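Local structure of CheC domain protein (Shewanella loihica PV-4, 3IIC) at residues A[56-61]-A[147-152]; A[65-70]-A[84-89]. The protein probably acts in chemotaxis as a CheX-type phosphatase of the CheC-like superfamily, whose phosphatase members remove phosphate from the response regulator CheY. One frame throughout, in Å; residues are numbered along the deposited sequence. Where two conformers were deposited one is given.

After the N-terminal helix 4-22 and strand 43-51, the chain enters strand 54-62, the first half of contact 1. It turns directly into helix 64-75, passes through a loop and starts helix 84-107; contact 2 closes this short loop by packing 65-70 on 84-89. Strands 113-122, 125-129 and 134-141 follow before strand 147-154 returns beside strand 54-62 and contact 1 closes a far longer loop, within which contact 2 lies entirely. Contact 1 joins two inner strands of the antiparallel sheet, and contact 2 joins two helices. Their centres are about 17 Å apart, yet they touch, with L66 CD2 packing on the backbone N of A147.

Contact 1. Residues A[56-61]-A[147-152]; sequences GSLSIT and AYIEIC
I60 and I149 lie side by side and point the same way from neighbouring antiparallel strands, their CG1 atoms 4.0 Å apart. I149 has CG1 anti to its backbone N (chi1 -171°), which brings CG1 to 3.5 Å from S59 O. L58 continues the row: its CD1 is 4.3 Å from I149 CD1 and 4.2 Å from I151 CG1. F10, L11 and L14 of helix 4-22 and L93 and V97 of helix 84-107 press on this apolar face.

The other face carries S57, S59, T61 and E150, with C152 and Y148. S57 OG passes 3.7 Å from C152 CB, and S59 OG passes 3.6 Å from E150 CB. Both serine hydroxyls sit between backbone N and carbonyl carbon (chi1 51° and 62°) and reach the two nitrogens of H129, ND1 for S57 and NE2 for S59, so one imidazole bridges two serines two residues apart. A water lies 2.8 Å from S59 OG and 2.7 Å from T61 OG1, tying these two hydroxyls together; T61 OG1 is also bonded to S44. The E150 chain is extended; OE2 lies close to D36 OD2, two like charges, with the K135 and H129 side chains also touching E150, and this may raise the proton affinity of one carboxylate.

Six backbone N-H...O=C bonds, two each for S57/C152, S59/E150 and T61/Y148, fix the register, while L58/I151 and I60/I149 form the non-hydrogen-bonded pairs. Such pairing of inner strands, with long helices packed on the apolar face, is characteristic of the two-layer alpha/beta fold of the CheC-like superfamily.

Contact 2. Residues A[65-70]-A[84-89]; sequences TLILEI and EEVTDL
V86 meets helix 65-70 with both methyls of its fork, CG1 against I67 and CG2 against L68. The apolar contacts carry the whole interface. V86 CG1, anti to the backbone N (chi1 -179°), comes within 3.7 Å of I67 CG1, with the two side chains set obliquely to each other. V86 CG2 is likewise 3.7 Å from L68 CD2, here with the side chains at about a right angle. L68 starts out facing away from the second helix, and it is the end of the leucine that swings back to touch. One turn further on, L89 and I67 slide past each other in opposite directions, I67 CD1 lying 3.9 Å from L89 CD1; the same L89 methyl just reaches I70 CG2 at 4.5 Å. M71 adds to the cover of V86, and I70 also packs on L18 and A22 of helix 4-22.

The two segments cross at 90°, their axes 10.8 Å apart, as an orthogonal packing of two consecutive helices, 64-75 and 84-107, joined by a short loop in the CheX-type domain. Residues spaced by three on each helix, I67 with I70 and V86 with L89, face the partner.

Hydrogen bonds run within the helices rather than between them. E84 O accepts both D88 N, at 2.8 Å, and the hydroxyl of T87, at 3.1 Å from OG1, the two donors arriving from the same face of its carbonyl plane. Near the start of the second helix, V86 N donates to D83 OD1.

Charged groups lie away from the apolar seam. E69 pairs with K73 through OE2 and takes a hydrogen bond from N72 at OE1, while K130 of the second subunit forms a salt bridge with D88 and a hydrogen bond with T87 OG1.

Contact 1. Residues A[56-61]-A[147-152]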
ATOM      1  N   GLY A  56      -7.727   9.326   1.825  1.00 38.36           N
ATOM      2  CA  GLY A  56      -6.651   9.083   2.765  1.00 37.96           C
ATOM      3  C   GLY A  56      -6.037   7.714   2.698  1.00 37.14           C
ATOM      4  O   GLY A  56      -6.401   6.878   1.851  1.00 36.47           O
ATOM      5  N   SER A  57      -5.110   7.496   3.617  1.00 36.68           N
ATOM      6  CA  SER A  57      -4.356   6.259   3.667  1.00 36.86           C
ATOM      7  C   SER A  57      -3.761   5.984   5.032  1.00 36.58           C
ATOM      8  O   SER A  57      -3.442   6.906   5.783  1.00 37.27           O
ATOM      9  CB  SER A  57      -3.254   6.274   2.583  1.00 37.23           C
ATOM     10  OG  SER A  57      -2.462   7.461   2.650  1.00 37.55           O
ATOM     11  N   LEU A  58      -3.681   4.701   5.361  1.00 36.48           N
ATOM     12  CA  LEU A  58      -3.115   4.246   6.607  1.00 36.73           C
ATOM     13  C   LEU A  58      -2.069   3.128   6.368  1.00 36.33           C
ATOM     14  O   LEU A  58      -2.266   2.295   5.509  1.00 36.03           O
ATOM     15  CB  LEU A  58      -4.228   3.791   7.546  1.00 36.80           C
ATOM     16  CG  LEU A  58      -3.841   3.169   8.891  1.00 37.17           C
ATOM     17  CD1 LEU A  58      -4.854   3.554   9.954  1.00 39.71           C
ATOM     18  CD2 LEU A  58      -3.746   1.665   8.783  1.00 38.81           C
ATOM     19  N   SER A  59      -0.959   3.175   7.104  1.00 36.17           N
ATOM     20  CA  SER A  59       0.027   2.083   7.083  1.00 36.49           C
ATOM     21  C   SER A  59       0.457   1.769   8.509  1.00 36.18           C
ATOM     22  O   SER A  59       0.494   2.653   9.352  1.00 35.94           O
ATOM     23  CB  SER A  59       1.227   2.378   6.174  1.00 36.32           C
ATOM     24  OG  SER A  59       1.965   3.500   6.585  1.00 36.48           O
ATOM     25  N   ILE A  60       0.678   0.494   8.782  1.00 35.63           N
ATOM     26  CA  ILE A  60       1.167   0.007  10.075  1.00 35.66           C
ATOM     27  C   ILE A  60       2.366  -0.900   9.710  1.00 35.93           C
ATOM     28  O   ILE A  60       2.179  -1.909   9.037  1.00 34.55           O
ATOM     29  CB  ILE A  60       0.128  -0.829  10.882  1.00 35.40           C
ATOM     30  CG1 ILE A  60      -1.218  -0.073  11.095  1.00 36.78           C
ATOM     31  CG2 ILE A  60       0.756  -1.227  12.200  1.00 33.87           C
ATOM     32  CD1 ILE A  60      -2.345  -0.927  11.739  1.00 34.58           C
ATOM     33  N   THR A  61       3.560  -0.514  10.162  1.00 35.87           N
ATOM     34  CA  THR A  61       4.815  -1.192   9.865  1.00 36.48           C
ATOM     35  C   THR A  61       5.400  -1.780  11.144  1.00 36.82           C
ATOM     36  O   THR A  61       5.413  -1.104  12.177  1.00 37.61           O
ATOM     37  CB  THR A  61       5.815  -0.171   9.282  1.00 36.20           C
ATOM     38  OG1 THR A  61       5.285   0.318   8.048  1.00 36.05           O
ATOM     39  CG2 THR A  61       7.183  -0.792   9.036  1.00 34.07           C
ATOM     40  N   ALA A 147       6.861  -0.591  16.307  1.00 38.31           N
ATOM     41  CA  ALA A 147       5.836  -0.545  15.261  1.00 38.19           C
ATOM     42  C   ALA A 147       5.668   0.930  14.932  1.00 38.26           C
ATOM     43  O   ALA A 147       5.905   1.789  15.778  1.00 38.43           O
ATOM     44  CB  ALA A 147       4.508  -1.170  15.690  1.00 37.79           C
ATOM     45  N   TYR A 148       5.313   1.218  13.682  1.00 38.94           N
ATOM     46  CA  TYR A 148       5.024   2.594  13.218  1.00 38.77           C
ATOM     47  C   TYR A 148       3.661   2.622  12.573  1.00 39.02           C
ATOM     48  O   TYR A 148       3.374   1.733  11.762  1.00 40.16           O
ATOM     49  CB  TYR A 148       6.018   3.053  12.165  1.00 38.36           C
ATOM     50  CG  TYR A 148       7.409   3.162  12.674  1.00 39.30           C
ATOM     51  CD1 TYR A 148       7.847   4.322  13.337  1.00 39.14           C
ATOM     52  CD2 TYR A 148       8.316   2.107  12.490  1.00 40.37           C
ATOM     53  CE1 TYR A 148       9.161   4.425  13.804  1.00 39.99           C
ATOM     54  CE2 TYR A 148       9.622   2.208  12.931  1.00 41.40           C
ATOM     55  CZ  TYR A 148      10.034   3.360  13.593  1.00 40.12           C
ATOM     56  OH  TYR A 148      11.305   3.412  14.039  1.00 44.71           O
ATOM     57  N   ILE A 149       2.830   3.614  12.915  1.00 38.67           N
ATOM     58  CA  ILE A 149       1.551   3.813  12.241  1.00 38.21           C
ATOM     59  C   ILE A 149       1.601   5.171  11.579  1.00 38.45           C
ATOM     60  O   ILE A 149       1.940   6.156  12.233  1.00 38.59           O
ATOM     61  CB  ILE A 149       0.325   3.665  13.175  1.00 38.42           C
ATOM     62  CG1 ILE A 149      -0.981   3.655  12.381  1.00 38.68           C
ATOM     63  CG2 ILE A 149       0.267   4.795  14.269  1.00 39.05           C
ATOM     64  CD1 ILE A 149      -2.143   3.166  13.240  1.00 39.48           C
ATOM     65  N   GLU A 150       1.294   5.223  10.272  1.00 38.74           N
ATOM     66  CA  GLU A 150       1.170   6.475   9.537  1.00 38.20           C
ATOM     67  C   GLU A 150      -0.276   6.660   9.059  1.00 38.56           C
ATOM     68  O   GLU A 150      -0.851   5.754   8.449  1.00 38.10           O
ATOM     69  CB  GLU A 150       2.165   6.582   8.381  1.00 37.73           C
ATOM     70  CG  GLU A 150       1.992   7.838   7.495  1.00 37.91           C
ATOM     71  CD  GLU A 150       3.152   8.121   6.541  1.00 37.85           C
ATOM     72  OE1 GLU A 150       4.092   7.292   6.391  1.00 37.56           O
ATOM     73  OE2 GLU A 150       3.095   9.191   5.904  1.00 34.25           O
ATOM     74  N   ILE A 151      -0.858   7.818   9.374  1.00 39.16           N
ATOM     75  CA  ILE A 151      -2.203   8.205   8.911  1.00 39.95           C
ATOM     76  C   ILE A 151      -2.056   9.472   8.065  1.00 40.23           C
ATOM     77  O   ILE A 151      -1.420  10.439   8.477  1.00 39.30           O
ATOM     78  CB  ILE A 151      -3.236   8.494  10.076  1.00 40.66           C
ATOM     79  CG1 ILE A 151      -3.318   7.304  11.071  1.00 41.66           C
ATOM     80  CG2 ILE A 151      -4.645   8.854   9.478  1.00 38.39           C
ATOM     81  CD1 ILE A 151      -2.489   7.462  12.341  1.00 41.83           C
ATOM     82  N   CYS A 152      -2.669   9.459   6.888  1.00 41.40           N
ATOM     83  CA  CYS A 152      -2.622  10.585   5.958  1.00 42.63           C
ATOM     84  C   CYS A 152      -4.031  10.828   5.400  1.00 42.52           C
ATOM     85  O   CYS A 152      -4.730   9.878   5.032  1.00 42.81           O
ATOM     86  CB  CYS A 152      -1.623  10.233   4.873  1.00 43.08           C
ATOM     87  SG  CYS A 152      -1.393  11.482   3.701  1.00 48.47           S
TER
HETATM   88  O   HOH W   1       3.757   2.541   8.513  1.00 37.21           O

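Contact 2. Residues A[65-70]-A[84-89]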
ATOM      1  N   THR A  65      11.386  -8.634  14.637  1.00 34.88           N
ATOM      2  CA  THR A  65      11.380  -9.197  16.007  1.00 34.43           C
ATOM      3  C   THR A  65      10.056  -8.950  16.744  1.00 34.22           C
ATOM      4  O   THR A  65       9.596  -9.809  17.478  1.00 34.52           O
ATOM      5  CB  THR A  65      12.557  -8.686  16.878  1.00 34.15           C
ATOM      6  OG1 THR A  65      12.542  -7.259  16.862  1.00 36.13           O
ATOM      7  CG2 THR A  65      13.919  -9.189  16.371  1.00 32.22           C
ATOM      8  N   LEU A  66       9.438  -7.793  16.508  1.00 34.60           N
ATOM      9  CA  LEU A  66       8.170  -7.442  17.144  1.00 34.29           C
ATOM     10  C   LEU A  66       7.007  -8.288  16.628  1.00 34.10           C
ATOM     11  O   LEU A  66       6.257  -8.822  17.431  1.00 33.84           O
ATOM     12  CB  LEU A  66       7.854  -5.939  16.976  1.00 34.17           C
ATOM     13  CG  LEU A  66       6.484  -5.470  17.518  1.00 34.48           C
ATOM     14  CD1 LEU A  66       6.232  -5.910  18.988  1.00 32.96           C
ATOM     15  CD2 LEU A  66       6.292  -3.960  17.320  1.00 33.74           C
ATOM     16  N   ILE A  67       6.851  -8.387  15.307  1.00 34.39           N
ATOM     17  CA  ILE A  67       5.741  -9.146  14.722  1.00 34.35           C
ATOM     18  C   ILE A  67       5.870 -10.634  14.983  1.00 34.81           C
ATOM     19  O   ILE A  67       4.852 -11.292  15.189  1.00 35.16           O
ATOM     20  CB  ILE A  67       5.513  -8.844  13.200  1.00 35.06           C
ATOM     21  CG1 ILE A  67       4.131  -9.329  12.755  1.00 34.52           C
ATOM     22  CG2 ILE A  67       6.673  -9.393  12.319  1.00 34.33           C
ATOM     23  CD1 ILE A  67       2.951  -8.672  13.515  1.00 33.64           C
ATOM     24  N   LEU A  68       7.104 -11.160  14.992  1.00 34.86           N
ATOM     25  CA  LEU A  68       7.329 -12.578  15.339  1.00 35.06           C
ATOM     26  C   LEU A  68       7.032 -12.856  16.834  1.00 35.11           C
ATOM     27  O   LEU A  68       6.572 -13.932  17.156  1.00 34.85           O
ATOM     28  CB  LEU A  68       8.727 -13.084  14.876  1.00 34.70           C
ATOM     29  CG  LEU A  68       9.013 -12.989  13.351  1.00 33.39           C
ATOM     30  CD1 LEU A  68      10.368 -13.651  12.943  1.00 31.17           C
ATOM     31  CD2 LEU A  68       7.875 -13.605  12.543  1.00 32.64           C
ATOM     32  N   GLU A  69       7.275 -11.894  17.729  1.00 35.77           N
ATOM     33  CA  GLU A  69       6.901 -12.053  19.148  1.00 36.09           C
ATOM     34  C   GLU A  69       5.372 -12.011  19.326  1.00 36.40           C
ATOM     35  O   GLU A  69       4.813 -12.782  20.137  1.00 35.83           O
ATOM     36  CB  GLU A  69       7.553 -10.995  20.041  1.00 35.93           C
ATOM     37  CG  GLU A  69       7.218 -11.185  21.553  1.00 37.98           C
ATOM     38  CD  GLU A  69       7.685 -12.515  22.148  1.00 37.90           C
ATOM     39  OE1 GLU A  69       8.587 -13.157  21.572  1.00 38.96           O
ATOM     40  OE2 GLU A  69       7.140 -12.908  23.203  1.00 39.89           O
ATOM     41  N   ILE A  70       4.707 -11.097  18.602  1.00 36.80           N
ATOM     42  CA  ILE A  70       3.249 -11.038  18.588  1.00 36.73           C
ATOM     43  C   ILE A  70       2.721 -12.447  18.224  1.00 36.41           C
ATOM     44  O   ILE A  70       1.896 -12.994  18.953  1.00 35.71           O
ATOM     45  CB  ILE A  70       2.673  -9.927  17.634  1.00 36.88           C
ATOM     46  CG1 ILE A  70       2.924  -8.528  18.213  1.00 38.08           C
ATOM     47  CG2 ILE A  70       1.150 -10.115  17.479  1.00 36.43           C
ATOM     48  CD1 ILE A  70       2.597  -7.322  17.273  1.00 35.45           C
ATOM     49  N   GLU A  84       3.744 -16.322   5.041  1.00 42.10           N
ATOM     50  CA  GLU A  84       2.361 -16.082   4.726  1.00 41.91           C
ATOM     51  C   GLU A  84       1.496 -15.994   5.979  1.00 41.32           C
ATOM     52  O   GLU A  84       0.590 -15.158   5.992  1.00 41.70           O
ATOM     53  CB  GLU A  84       1.811 -17.126   3.762  1.00 42.35           C
ATOM     54  CG  GLU A  84       0.571 -16.648   3.027  1.00 45.42           C
ATOM     55  CD  GLU A  84      -0.141 -17.757   2.266  1.00 48.52           C
ATOM     56  OE1 GLU A  84      -0.264 -17.617   1.025  1.00 51.44           O
ATOM     57  OE2 GLU A  84      -0.578 -18.753   2.904  1.00 49.22           O
ATOM     58  N   GLU A  85       1.735 -16.830   7.007  1.00 40.28           N
ATOM     59  CA  GLU A  85       0.967 -16.750   8.279  0.50 39.74           C
ATOM     60  C   GLU A  85       1.095 -15.340   8.837  1.00 39.38           C
ATOM     61  O   GLU A  85       0.104 -14.725   9.211  1.00 39.39           O
ATOM     62  CB  GLU A  85       1.437 -17.736   9.383  0.50 39.43           C
ATOM     63  CG  GLU A  85       0.924 -19.162   9.316  0.50 39.20           C
ATOM     64  CD  GLU A  85       0.865 -19.822  10.715  0.50 38.75           C
ATOM     65  OE1 GLU A  85       1.806 -19.683  11.532  0.50 36.85           O
ATOM     66  OE2 GLU A  85      -0.149 -20.483  11.003  0.50 38.80           O
ATOM     67  N   VAL A  86       2.341 -14.844   8.887  1.00 38.73           N
ATOM     68  CA  VAL A  86       2.649 -13.499   9.404  1.00 37.68           C
ATOM     69  C   VAL A  86       1.999 -12.391   8.560  1.00 38.21           C
ATOM     70  O   VAL A  86       1.424 -11.426   9.128  1.00 39.00           O
ATOM     71  CB  VAL A  86       4.202 -13.241   9.523  1.00 37.72           C
ATOM     72  CG1 VAL A  86       4.463 -11.854  10.089  1.00 34.13           C
ATOM     73  CG2 VAL A  86       4.893 -14.310  10.392  1.00 34.17           C
ATOM     74  N   THR A  87       2.071 -12.512   7.231  1.00 38.03           N
ATOM     75  CA  THR A  87       1.470 -11.502   6.339  1.00 38.33           C
ATOM     76  C   THR A  87      -0.061 -11.547   6.436  1.00 38.81           C
ATOM     77  O   THR A  87      -0.706 -10.475   6.405  1.00 38.76           O
ATOM     78  CB  THR A  87       1.917 -11.578   4.870  1.00 38.15           C
ATOM     79  OG1 THR A  87       1.411 -12.766   4.274  1.00 39.79           O
ATOM     80  CG2 THR A  87       3.434 -11.487   4.733  1.00 37.15           C
ATOM     81  N   ASP A  88      -0.651 -12.745   6.570  1.00 38.10           N
ATOM     82  CA  ASP A  88      -2.116 -12.826   6.841  1.00 38.59           C
ATOM     83  C   ASP A  88      -2.526 -12.072   8.133  1.00 38.58           C
ATOM     84  O   ASP A  88      -3.570 -11.439   8.169  1.00 36.70           O
ATOM     85  CB  ASP A  88      -2.617 -14.264   6.982  1.00 38.54           C
ATOM     86  CG  ASP A  88      -2.673 -15.020   5.683  1.00 38.78           C
ATOM     87  OD1 ASP A  88      -2.562 -14.455   4.571  1.00 38.66           O
ATOM     88  OD2 ASP A  88      -2.893 -16.222   5.813  1.00 40.30           O
ATOM     89  N   LEU A  89      -1.687 -12.167   9.172  1.00 39.21           N
ATOM     90  CA  LEU A  89      -1.953 -11.525  10.474  1.00 39.52           C
ATOM     91  C   LEU A  89      -1.882  -9.988  10.404  1.00 39.80           C
ATOM     92  O   LEU A  89      -2.718  -9.277  10.994  1.00 39.01           O
ATOM     93  CB  LEU A  89      -0.966 -12.077  11.515  1.00 40.41           C
ATOM     94  CG  LEU A  89      -1.102 -11.754  13.004  1.00 41.21           C
ATOM     95  CD1 LEU A  89      -0.541 -10.429  13.345  1.00 42.43           C
ATOM     96  CD2 LEU A  89      -2.541 -11.928  13.461  1.00 41.45           C
TER